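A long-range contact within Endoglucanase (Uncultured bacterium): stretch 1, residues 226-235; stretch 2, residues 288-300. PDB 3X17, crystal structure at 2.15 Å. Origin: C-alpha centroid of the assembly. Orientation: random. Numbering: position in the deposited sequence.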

# COMPACT_ATOMS: atom_id res chain seq x y z
N VAL A 226 -5.17 -6.53 11.52
CA VAL A 226 -5.20 -7.63 10.57
C VAL A 226 -6.32 -8.61 10.91
O VAL A 226 -6.99 -9.12 10.02
CB VAL A 226 -3.86 -8.40 10.55
CG1 VAL A 226 -4.05 -9.78 9.93
CG2 VAL A 226 -2.79 -7.58 9.80
N ARG A 227 -6.51 -8.90 12.20
CA ARG A 227 -7.48 -9.89 12.58
C ARG A 227 -8.90 -9.42 12.26
O ARG A 227 -9.71 -10.19 11.81
CB ARG A 227 -7.36 -10.21 14.08
CG ARG A 227 -8.09 -11.48 14.44
CD ARG A 227 -8.77 -11.44 15.79
NE ARG A 227 -7.88 -11.92 16.85
CZ ARG A 227 -8.16 -12.90 17.71
NH1 ARG A 227 -9.33 -13.56 17.67
NH2 ARG A 227 -7.25 -13.21 18.62
N TRP A 228 -9.17 -8.12 12.45
CA TRP A 228 -10.41 -7.53 11.98
C TRP A 228 -10.66 -7.89 10.52
O TRP A 228 -11.75 -8.31 10.16
CB TRP A 228 -10.38 -6.00 12.15
CG TRP A 228 -11.74 -5.34 11.96
CD1 TRP A 228 -12.25 -4.79 10.80
CD2 TRP A 228 -12.77 -5.17 12.96
NE1 TRP A 228 -13.52 -4.33 11.01
CE2 TRP A 228 -13.87 -4.54 12.33
CE3 TRP A 228 -12.86 -5.49 14.32
CZ2 TRP A 228 -15.03 -4.21 13.02
CZ3 TRP A 228 -14.05 -5.19 15.01
CH2 TRP A 228 -15.12 -4.56 14.36
N GLY A 229 -9.65 -7.72 9.67
CA GLY A 229 -9.86 -7.97 8.24
C GLY A 229 -10.09 -9.44 7.99
O GLY A 229 -10.97 -9.82 7.22
N LEU A 230 -9.32 -10.29 8.66
CA LEU A 230 -9.37 -11.72 8.41
C LEU A 230 -10.67 -12.35 8.92
O LEU A 230 -11.17 -13.32 8.33
CB LEU A 230 -8.19 -12.41 9.08
CG LEU A 230 -6.81 -11.99 8.53
CD1 LEU A 230 -5.78 -12.81 9.26
CD2 LEU A 230 -6.79 -12.29 7.03
N GLU A 231 -11.18 -11.82 10.04
CA GLU A 231 -12.45 -12.29 10.59
C GLU A 231 -13.64 -12.00 9.68
O GLU A 231 -14.57 -12.82 9.55
CB GLU A 231 -12.66 -11.73 12.00
CG GLU A 231 -11.76 -12.47 12.98
CD GLU A 231 -11.97 -12.10 14.45
OE1 GLU A 231 -12.29 -10.92 14.73
OE2 GLU A 231 -11.69 -12.97 15.32
N TRP A 232 -13.54 -10.91 8.93
CA TRP A 232 -14.48 -10.65 7.86
C TRP A 232 -14.37 -11.61 6.69
O TRP A 232 -15.38 -12.11 6.21
CB TRP A 232 -14.36 -9.22 7.36
CG TRP A 232 -15.38 -8.96 6.33
CD1 TRP A 232 -16.74 -8.94 6.52
CD2 TRP A 232 -15.16 -8.82 4.92
NE1 TRP A 232 -17.37 -8.72 5.32
CE2 TRP A 232 -16.43 -8.69 4.32
CE3 TRP A 232 -14.02 -8.70 4.13
CZ2 TRP A 232 -16.59 -8.50 2.96
CZ3 TRP A 232 -14.19 -8.51 2.76
CH2 TRP A 232 -15.46 -8.43 2.19
N LEU A 233 -13.15 -11.92 6.27
CA LEU A 233 -12.92 -13.05 5.36
C LEU A 233 -13.60 -14.37 5.77
O LEU A 233 -14.15 -15.07 4.92
CB LEU A 233 -11.42 -13.28 5.10
CG LEU A 233 -10.61 -12.16 4.42
CD1 LEU A 233 -9.22 -12.67 3.96
CD2 LEU A 233 -11.39 -11.51 3.22
N PHE A 234 -13.49 -14.76 7.05
CA PHE A 234 -14.21 -15.93 7.54
C PHE A 234 -15.71 -15.85 7.18
O PHE A 234 -16.29 -16.82 6.71
CB PHE A 234 -14.06 -16.13 9.06
CG PHE A 234 -12.66 -16.46 9.52
CD1 PHE A 234 -11.85 -17.32 8.77
CD2 PHE A 234 -12.19 -15.98 10.74
CE1 PHE A 234 -10.54 -17.60 9.20
CE2 PHE A 234 -10.93 -16.35 11.22
CZ PHE A 234 -10.10 -17.14 10.44
N ARG A 235 -16.32 -14.68 7.40
CA ARG A 235 -17.78 -14.54 7.18
C ARG A 235 -18.08 -14.60 5.68
O ARG A 235 -19.23 -14.83 5.29
CB ARG A 235 -18.30 -13.25 7.80
CG ARG A 235 -17.98 -13.07 9.32
CD ARG A 235 -18.34 -11.67 9.84
NE ARG A 235 -17.84 -11.48 11.20
CZ ARG A 235 -16.81 -10.68 11.57
NH1 ARG A 235 -16.29 -9.76 10.75
NH2 ARG A 235 -16.38 -10.74 12.82
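Stretch 2 288-300: IFAPFDAAFARKA

The most unusual feature of this contact is a very short salt bridge: Arg-227 NH2 donates to Asp-293 OD2 at 2.4 Å, with OD2 near the plane of the guanidinium. The same aspartate occupies the N-cap position of the helix that starts at Ala-294, and its other oxygen, OD1, accepts from Phe-296 N at 3.0 Å. One side chain thus closes the start of its own helix and ties that end to stretch 1.

Stretch 1 is helical throughout. Stretch 2 reaches its helix, 294-300, through a turn in which Asp-293 N and Phe-292 N both bond to Phe-289 O, and Asp-293 itself is extended (phi/psi -150/89). The two helices run in broadly the same direction, crossing at 42° with axes 11.9 Å apart at closest approach, a wide spacing filled by large side chains.

Phe-296, chi1 t, is the knob, seated among Arg-227, Leu-230, Glu-231 and Phe-234. Arg-227 CG lies over one face of its ring, 3.6 Å from the centroid, and the guanidinium follows with an off-centre cation-pi contact, Arg-227 CZ to the Phe-296 centroid at 4.3 Å. At the ring edge sit Leu-230 CD1, 4.2 Å from Phe-296 CZ, and Glu-231 CG, 3.9 Å from Phe-296 CE1. Glu-231 also holds the arginine, though weakly, through OE2 to Arg-227 NH1 at 3.4 Å.

Further along, Phe-234 covers the next helical turn: its CE2 is 3.6 Å from Lys-299 CD, so the lysine contributes its aliphatic chain, and Phe-234 CZ is 3.7 Å from Ala-300 CA, so the edge of the ring meets the backbone of Ala-300. Toward the start of both stretches, Phe-289 CE1 meets Val-226 CG1 at 4.1 Å. The rule to read here is one arginine serving both parts of the contact: its chain and guanidinium pack on the aromatic knob, and the same guanidinium pairs with the cap.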

# COMPACT_ATOMS: atom_id res chain seq x y z
N ILE A 288 1.82 -16.64 11.87
CA ILE A 288 2.26 -15.45 12.56
C ILE A 288 1.56 -15.27 13.92
O ILE A 288 2.16 -14.71 14.85
CB ILE A 288 2.11 -14.21 11.64
CG1 ILE A 288 3.15 -14.24 10.53
CG2 ILE A 288 2.25 -12.93 12.40
CD1 ILE A 288 2.84 -13.27 9.40
N PHE A 289 0.31 -15.72 14.04
CA PHE A 289 -0.46 -15.46 15.27
C PHE A 289 -0.17 -16.53 16.30
O PHE A 289 -0.72 -16.49 17.39
CB PHE A 289 -1.98 -15.45 15.01
CG PHE A 289 -2.52 -14.12 14.58
CD1 PHE A 289 -2.47 -13.74 13.24
CD2 PHE A 289 -3.12 -13.26 15.51
CE1 PHE A 289 -2.94 -12.49 12.84
CE2 PHE A 289 -3.60 -12.01 15.11
CZ PHE A 289 -3.54 -11.64 13.76
N ALA A 290 0.58 -17.56 15.91
CA ALA A 290 0.78 -18.73 16.77
C ALA A 290 1.26 -18.41 18.21
O ALA A 290 0.72 -18.96 19.16
CB ALA A 290 1.68 -19.77 16.11
N PRO A 291 2.22 -17.48 18.38
CA PRO A 291 2.66 -17.15 19.75
C PRO A 291 1.66 -16.30 20.55
O PRO A 291 1.85 -16.13 21.74
CB PRO A 291 3.96 -16.34 19.54
CG PRO A 291 4.33 -16.55 18.07
CD PRO A 291 3.03 -16.79 17.36
N PHE A 292 0.66 -15.72 19.90
CA PHE A 292 -0.22 -14.78 20.57
C PHE A 292 -1.59 -15.36 20.86
O PHE A 292 -2.15 -15.09 21.90
CB PHE A 292 -0.35 -13.48 19.78
CG PHE A 292 0.95 -12.83 19.49
CD1 PHE A 292 1.68 -12.21 20.52
CD2 PHE A 292 1.49 -12.88 18.20
CE1 PHE A 292 2.88 -11.59 20.25
CE2 PHE A 292 2.73 -12.31 17.93
CZ PHE A 292 3.43 -11.65 18.95
N ASP A 293 -2.15 -16.09 19.89
CA ASP A 293 -3.51 -16.57 20.00
C ASP A 293 -3.63 -17.87 19.24
O ASP A 293 -3.91 -17.87 18.04
CB ASP A 293 -4.50 -15.55 19.42
CG ASP A 293 -5.93 -15.83 19.85
OD1 ASP A 293 -6.31 -17.01 19.92
OD2 ASP A 293 -6.63 -14.88 20.24
N ALA A 294 -3.37 -18.98 19.93
CA ALA A 294 -3.28 -20.30 19.31
C ALA A 294 -4.63 -20.79 18.75
O ALA A 294 -4.67 -21.45 17.72
CB ALA A 294 -2.69 -21.33 20.30
N ALA A 295 -5.73 -20.41 19.40
CA ALA A 295 -7.07 -20.73 18.92
C ALA A 295 -7.40 -19.98 17.60
O ALA A 295 -8.01 -20.53 16.69
CB ALA A 295 -8.10 -20.37 19.99
N PHE A 296 -7.03 -18.72 17.52
CA PHE A 296 -7.24 -17.97 16.29
C PHE A 296 -6.35 -18.50 15.18
O PHE A 296 -6.79 -18.66 14.05
CB PHE A 296 -7.00 -16.48 16.51
CG PHE A 296 -7.16 -15.66 15.27
CD1 PHE A 296 -8.42 -15.34 14.81
CD2 PHE A 296 -6.05 -15.37 14.48
CE1 PHE A 296 -8.58 -14.61 13.62
CE2 PHE A 296 -6.19 -14.63 13.30
CZ PHE A 296 -7.47 -14.28 12.86
N ALA A 297 -5.09 -18.75 15.51
CA ALA A 297 -4.18 -19.49 14.63
C ALA A 297 -4.77 -20.75 14.00
O ALA A 297 -4.66 -20.92 12.79
CB ALA A 297 -2.87 -19.83 15.36
N ARG A 298 -5.28 -21.67 14.81
CA ARG A 298 -5.94 -22.90 14.33
C ARG A 298 -7.08 -22.59 13.38
O ARG A 298 -7.33 -23.34 12.42
CB ARG A 298 -6.54 -23.71 15.49
CG ARG A 298 -5.51 -24.50 16.29
CD ARG A 298 -6.16 -25.22 17.48
NE ARG A 298 -5.17 -25.38 18.53
CZ ARG A 298 -5.18 -24.72 19.68
NH1 ARG A 298 -6.22 -23.96 20.00
NH2 ARG A 298 -4.18 -24.88 20.53
N LYS A 299 -7.90 -21.63 13.77
CA LYS A 299 -9.09 -21.33 13.01
C LYS A 299 -8.67 -20.80 11.64
O LYS A 299 -9.27 -21.16 10.62
CB LYS A 299 -9.96 -20.30 13.75
CG LYS A 299 -11.27 -19.91 13.02
CD LYS A 299 -11.91 -18.72 13.74
CE LYS A 299 -13.40 -18.63 13.49
NZ LYS A 299 -13.94 -17.29 13.90
N ALA A 300 -7.64 -19.95 11.62
CA ALA A 300 -7.21 -19.41 10.33
C ALA A 300 -6.70 -20.57 9.50
O ALA A 300 -7.01 -20.66 8.32
CB ALA A 300 -6.18 -18.32 10.48